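Local coordinates for protein HTP-2 (Caenorhabditis elegans, PDB 4TZM), which binds a closure motif of HTP-3 through its HORMA domain and probably takes part in assembling the meiotic chromosome axis, at residues V111-D116 with E192-F197; A121-S126 with K184-L189. All blocks are in the same frame, centred on the assembly; numbering follows the deposited sequence.

In the fold
Both contacts reach the same antiparallel sheet of the HORMA domain, and their centres lie about 11 Å apart. Contact 1 pairs the end of strand 105-113 with the start of strand 193-201; contact 2 packs the start of strand 123-133, the next neighbour of 105-113 in that sheet, against the segment that leaves helix 164-185. Val112 belongs to the join: its N lies 2.8 Å from Glu123 O and its O 2.8 Å from Ile122 N. Residues 184-189 of contact 2 run on almost directly into strand 193-201 of contact 1, whose Phe193, Thr194 and Ala195 pair with the bound HTP-3 peptide.

Contact 1 of 2, residues V111-D116 with E192-F197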
loop_
_atom_site.group_PDB
_atom_site.type_symbol
_atom_site.label_atom_id
_atom_site.label_comp_id
_atom_site.label_asym_id
_atom_site.label_seq_id
_atom_site.Cartn_x
_atom_site.Cartn_y
_atom_site.Cartn_z
ATOM N N VAL A 111 3.588 -6.254 9.221
ATOM C CA VAL A 111 3.271 -6.710 10.567
ATOM C C VAL A 111 4.491 -6.716 11.484
ATOM O O VAL A 111 5.503 -7.345 11.179
ATOM C CB VAL A 111 2.657 -8.123 10.527
ATOM C CG1 VAL A 111 2.504 -8.684 11.930
ATOM C CG2 VAL A 111 1.320 -8.097 9.803
ATOM N N VAL A 112 4.387 -6.013 12.609
ATOM C CA VAL A 112 5.484 -5.950 13.567
ATOM C C VAL A 112 5.151 -6.719 14.844
ATOM O O VAL A 112 4.117 -6.492 15.471
ATOM C CB VAL A 112 5.834 -4.497 13.924
ATOM C CG1 VAL A 112 7.039 -4.456 14.851
ATOM C CG2 VAL A 112 6.105 -3.696 12.659
ATOM N N THR A 113 6.036 -7.641 15.213
ATOM C CA THR A 113 5.875 -8.444 16.421
ATOM C C THR A 113 7.141 -8.386 17.266
ATOM O O THR A 113 8.220 -8.112 16.745
ATOM C CB THR A 113 5.566 -9.918 16.094
ATOM O OG1 THR A 113 6.621 -10.462 15.288
ATOM C CG2 THR A 113 4.247 -10.044 15.349
ATOM N N GLU A 114 7.015 -8.651 18.562
ATOM C CA GLU A 114 8.182 -8.677 19.440
ATOM C C GLU A 114 9.051 -9.905 19.160
ATOM O O GLU A 114 10.276 -9.809 19.096
ATOM C CB GLU A 114 7.755 -8.643 20.911
ATOM C CG GLU A 114 6.736 -9.700 21.306
ATOM C CD GLU A 114 6.452 -9.704 22.795
ATOM O OE1 GLU A 114 7.118 -8.944 23.533
ATOM O OE2 GLU A 114 5.563 -10.468 23.231
ATOM N N HIS A 115 8.410 -11.055 18.976
ATOM C CA HIS A 115 9.136 -12.289 18.695
ATOM C C HIS A 115 8.820 -12.813 17.298
ATOM O O HIS A 115 7.684 -12.721 16.827
ATOM C CB HIS A 115 8.813 -13.356 19.746
ATOM C CG HIS A 115 9.074 -12.913 21.153
ATOM N ND1 HIS A 115 10.096 -12.051 21.486
ATOM C CD2 HIS A 115 8.433 -13.204 22.309
ATOM C CE1 HIS A 115 10.078 -11.834 22.790
ATOM N NE2 HIS A 115 9.080 -12.521 23.313
ATOM N N ASP A 116 9.837 -13.361 16.643
ATOM C CA ASP A 116 9.694 -13.882 15.290
ATOM C C ASP A 116 8.703 -15.043 15.253
ATOM O O ASP A 116 8.891 -16.053 15.931
ATOM C CB ASP A 116 11.054 -14.328 14.749
ATOM C CG ASP A 116 11.079 -14.435 13.234
ATOM O OD1 ASP A 116 10.009 -14.656 12.627
ATOM O OD2 ASP A 116 12.174 -14.296 12.650
ATOM N N GLU A 192 13.480 -4.206 20.489
ATOM C CA GLU A 192 13.484 -5.511 19.841
ATOM C C GLU A 192 12.146 -5.806 19.178
ATOM O O GLU A 192 11.093 -5.703 19.811
ATOM C CB GLU A 192 13.821 -6.608 20.851
ATOM C CG GLU A 192 15.208 -6.488 21.455
ATOM C CD GLU A 192 15.509 -7.601 22.436
ATOM O OE1 GLU A 192 14.555 -8.274 22.881
ATOM O OE2 GLU A 192 16.700 -7.810 22.756
ATOM N N PHE A 193 12.193 -6.168 17.900
ATOM C CA PHE A 193 10.984 -6.523 17.170
ATOM C C PHE A 193 11.287 -7.308 15.898
ATOM O O PHE A 193 12.413 -7.298 15.400
ATOM C CB PHE A 193 10.170 -5.266 16.824
ATOM C CG PHE A 193 10.919 -4.258 15.994
ATOM C CD1 PHE A 193 11.006 -4.393 14.615
ATOM C CD2 PHE A 193 11.517 -3.162 16.593
ATOM C CE1 PHE A 193 11.691 -3.461 13.853
ATOM C CE2 PHE A 193 12.202 -2.226 15.838
ATOM C CZ PHE A 193 12.290 -2.374 14.467
ATOM N N THR A 194 10.265 -7.988 15.387
ATOM C CA THR A 194 10.335 -8.668 14.100
ATOM C C THR A 194 9.331 -8.043 13.137
ATOM O O THR A 194 8.136 -8.003 13.425
ATOM C CB THR A 194 10.039 -10.173 14.229
ATOM O OG1 THR A 194 11.033 -10.789 15.055
ATOM C CG2 THR A 194 10.046 -10.836 12.862
ATOM N N ALA A 195 9.815 -7.545 12.003
ATOM C CA ALA A 195 8.929 -6.971 10.995
ATOM C C ALA A 195 8.655 -7.983 9.888
ATOM O O ALA A 195 9.569 -8.655 9.414
ATOM C CB ALA A 195 9.523 -5.693 10.422
ATOM N N ASN A 196 7.394 -8.070 9.474
ATOM C CA ASN A 196 6.943 -9.100 8.546
ATOM C C ASN A 196 5.951 -8.560 7.514
ATOM O O ASN A 196 5.192 -7.633 7.798
ATOM C CB ASN A 196 6.303 -10.247 9.330
ATOM C CG ASN A 196 6.545 -11.596 8.699
ATOM O OD1 ASN A 196 5.761 -12.526 8.880
ATOM N ND2 ASN A 196 7.636 -11.713 7.955
ATOM N N PHE A 197 5.976 -9.132 6.314
ATOM C CA PHE A 197 4.950 -8.871 5.310
ATOM C C PHE A 197 4.036 -10.082 5.192
ATOM O O PHE A 197 4.489 -11.182 4.885
ATOM C CB PHE A 197 5.574 -8.547 3.954
ATOM C CG PHE A 197 6.017 -7.121 3.816
ATOM C CD1 PHE A 197 5.086 -6.106 3.672
ATOM C CD2 PHE A 197 7.364 -6.793 3.824
ATOM C CE1 PHE A 197 5.487 -4.790 3.542
ATOM C CE2 PHE A 197 7.771 -5.477 3.695
ATOM C CZ PHE A 197 6.832 -4.476 3.554
#
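The end of strand 105-113 and the start of strand 193-201 run antiparallel, their short axes 4.6 Å apart at closest approach and 159° between their directions. Val111 with Asn196 and Thr113 with Thr194 are hydrogen-bonded pairs, and Val112 with Ala195 is the non-hydrogen-bonded pair between them. The bond from Thr194 N to Thr113 O is very short at 2.5 Å and nearly straight, the N-H coming in almost along the C=O axis. From Asn196 N to Val111 O the path is more bent, 135° at the hydrogen. Thr113 and Thr194 stand side by side on the face that also carries Val111 and Asn196. Thr113 holds OG1 in the crowded position between its backbone N and carbonyl carbon (chi1 58°), from where it donates to His115 O, 2.9 Å away and from above the carbonyl plane, tying down the turn. Asp116 then crosses Thr194 at about a right angle, its carboxylate carbon CG 3.8 Å from Thr194 CG2. On the other face Val112 CG1, anti to its own backbone N, meets Phe193 CB at 3.8 Å and comes obliquely to the ring. All four hydrogen bonds between the two segments are backbone to backbone, and they leave the other edge of strand 193-201 to the HTP-3 peptide, which extends the sheet there, consistent with the peptide capture known for HORMA domains.

Contact 2 of 2, residues A121-S126 with K184-L189; sequences AIEVFS and KVLEPL
Four side chains make most of this contact, two from each segment, and no hydrogen bond crosses it. In the closer-packed part, Glu123 leaves the strand with CG anti to its backbone N (chi1 -178°) and an extended chain, so that its carboxylate meets two leucines. Leu189 CD2 crosses obliquely and sits 3.7 Å from Glu123 OE2, while Leu186 CD1 comes tip to tip, 3.9 Å from Glu123 OE1. The same methyl of Leu186 reaches the edge of the Phe125 ring near its plane, 4.0 Å from CZ. Glu123 OE2 also lies at that ring edge, in plane. OE1 of the buried Glu123 makes a salt bridge with Arg57 and a hydrogen bond with Ser248 OG, which would probably offset the cost of a charge among methyls. A classic beta bulge opens strand 123-133, with Ile122 and Glu123 together opposite the single residue Val112 of strand 105-113, within the HORMA-domain sheet; Leu181 of helix 164-185 packs against both Phe125 and Leu186. An alanine at Glu123 would take away the carboxylate and with it the bonds to Arg57 and Ser248, and would probably leave the two leucine methyls less well packed and that side of Arg57 less firmly held. Toward the solvent side the fit loosens: partly exposed Ile122 touches Leu189 solely through the methyls CD1 and CD2, 4.4 Å apart.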
loop_
_atom_site.group_PDB
_atom_site.type_symbol
_atom_site.label_atom_id
_atom_site.label_comp_id
_atom_site.label_asym_id
_atom_site.label_seq_id
_atom_site.Cartn_x
_atom_site.Cartn_y
_atom_site.Cartn_z
ATOM N N ALA A 121 0.297 -9.162 16.687
ATOM C CA ALA A 121 1.214 -8.069 16.385
ATOM C C ALA A 121 1.133 -6.942 17.405
ATOM O O ALA A 121 0.167 -6.833 18.160
ATOM C CB ALA A 121 0.941 -7.532 14.994
ATOM N N ILE A 122 2.167 -6.106 17.418
ATOM C CA ILE A 122 2.197 -4.923 18.265
ATOM C C ILE A 122 1.993 -3.676 17.406
ATOM O O ILE A 122 1.729 -2.589 17.920
ATOM C CB ILE A 122 3.524 -4.813 19.048
ATOM C CG1 ILE A 122 4.687 -4.487 18.106
ATOM C CG2 ILE A 122 3.798 -6.102 19.814
ATOM C CD1 ILE A 122 5.922 -3.963 18.822
ATOM N N GLU A 123 2.110 -3.851 16.091
ATOM C CA GLU A 123 1.877 -2.774 15.131
ATOM C C GLU A 123 1.590 -3.335 13.737
ATOM O O GLU A 123 2.288 -4.236 13.271
ATOM C CB GLU A 123 3.079 -1.828 15.080
ATOM C CG GLU A 123 2.907 -0.644 14.143
ATOM C CD GLU A 123 3.922 0.455 14.402
ATOM O OE1 GLU A 123 3.762 1.203 15.393
ATOM O OE2 GLU A 123 4.881 0.571 13.612
ATOM N N VAL A 124 0.561 -2.806 13.078
ATOM C CA VAL A 124 0.189 -3.260 11.738
ATOM C C VAL A 124 -0.131 -2.102 10.798
ATOM O O VAL A 124 -0.922 -1.222 11.131
ATOM C CB VAL A 124 -1.038 -4.201 11.773
ATOM C CG1 VAL A 124 -1.518 -4.506 10.362
ATOM C CG2 VAL A 124 -0.714 -5.487 12.509
ATOM N N PHE A 125 0.489 -2.108 9.623
ATOM C CA PHE A 125 0.091 -1.215 8.543
ATOM C C PHE A 125 -0.536 -2.037 7.423
ATOM O O PHE A 125 0.155 -2.802 6.748
ATOM C CB PHE A 125 1.286 -0.415 8.026
ATOM C CG PHE A 125 1.681 0.721 8.921
ATOM C CD1 PHE A 125 2.509 0.507 10.013
ATOM C CD2 PHE A 125 1.219 2.006 8.676
ATOM C CE1 PHE A 125 2.873 1.557 10.844
ATOM C CE2 PHE A 125 1.578 3.061 9.500
ATOM C CZ PHE A 125 2.407 2.836 10.587
ATOM N N SER A 126 -1.844 -1.885 7.234
ATOM C CA SER A 126 -2.582 -2.741 6.309
ATOM C C SER A 126 -3.129 -1.984 5.105
ATOM O O SER A 126 -3.576 -0.840 5.221
ATOM C CB SER A 126 -3.730 -3.439 7.039
ATOM O OG SER A 126 -4.643 -2.498 7.572
ATOM N N LYS A 184 4.998 12.365 14.338
ATOM C CA LYS A 184 4.408 13.225 15.370
ATOM C C LYS A 184 3.358 12.544 16.254
ATOM O O LYS A 184 2.970 13.097 17.278
ATOM C CB LYS A 184 3.777 14.462 14.720
ATOM C CG LYS A 184 4.703 15.246 13.807
ATOM C CD LYS A 184 5.747 16.016 14.593
ATOM C CE LYS A 184 6.567 16.915 13.682
ATOM N NZ LYS A 184 7.395 17.886 14.453
ATOM N N VAL A 185 2.895 11.357 15.869
ATOM C CA VAL A 185 1.819 10.697 16.612
ATOM C C VAL A 185 2.254 9.408 17.307
ATOM O O VAL A 185 2.069 9.254 18.514
ATOM C CB VAL A 185 0.619 10.367 15.698
ATOM C CG1 VAL A 185 -0.458 9.631 16.486
ATOM C CG2 VAL A 185 0.058 11.636 15.079
ATOM N N LEU A 186 2.825 8.483 16.540
ATOM C CA LEU A 186 3.244 7.194 17.081
ATOM C C LEU A 186 4.467 7.313 17.985
ATOM O O LEU A 186 5.367 8.118 17.732
ATOM C CB LEU A 186 3.540 6.208 15.949
ATOM C CG LEU A 186 2.350 5.732 15.117
ATOM C CD1 LEU A 186 2.792 4.708 14.078
ATOM C CD2 LEU A 186 1.269 5.158 16.019
ATOM N N GLU A 187 4.486 6.512 19.046
ATOM C CA GLU A 187 5.684 6.335 19.855
ATOM C C GLU A 187 6.711 5.556 19.041
ATOM O O GLU A 187 6.346 4.851 18.097
ATOM C CB GLU A 187 5.367 5.588 21.153
ATOM C CG GLU A 187 5.282 6.460 22.398
ATOM C CD GLU A 187 5.321 5.637 23.673
ATOM O OE1 GLU A 187 5.345 4.391 23.574
ATOM O OE2 GLU A 187 5.334 6.232 24.771
ATOM N N PRO A 188 8.003 5.684 19.393
ATOM C CA PRO A 188 9.027 4.865 18.732
ATOM C C PRO A 188 8.798 3.377 18.974
ATOM O O PRO A 188 8.267 3.013 20.023
ATOM C CB PRO A 188 10.331 5.324 19.393
ATOM C CG PRO A 188 10.028 6.712 19.930
ATOM C CD PRO A 188 8.584 6.664 20.331
ATOM N N LEU A 189 9.188 2.536 18.019
ATOM C CA LEU A 189 9.099 1.092 18.194
ATOM C C LEU A 189 10.059 0.637 19.290
ATOM O O LEU A 189 11.086 1.277 19.521
ATOM C CB LEU A 189 9.403 0.366 16.879
ATOM C CG LEU A 189 8.273 0.318 15.848
ATOM C CD1 LEU A 189 8.742 -0.332 14.553
ATOM C CD2 LEU A 189 7.074 -0.423 16.417
#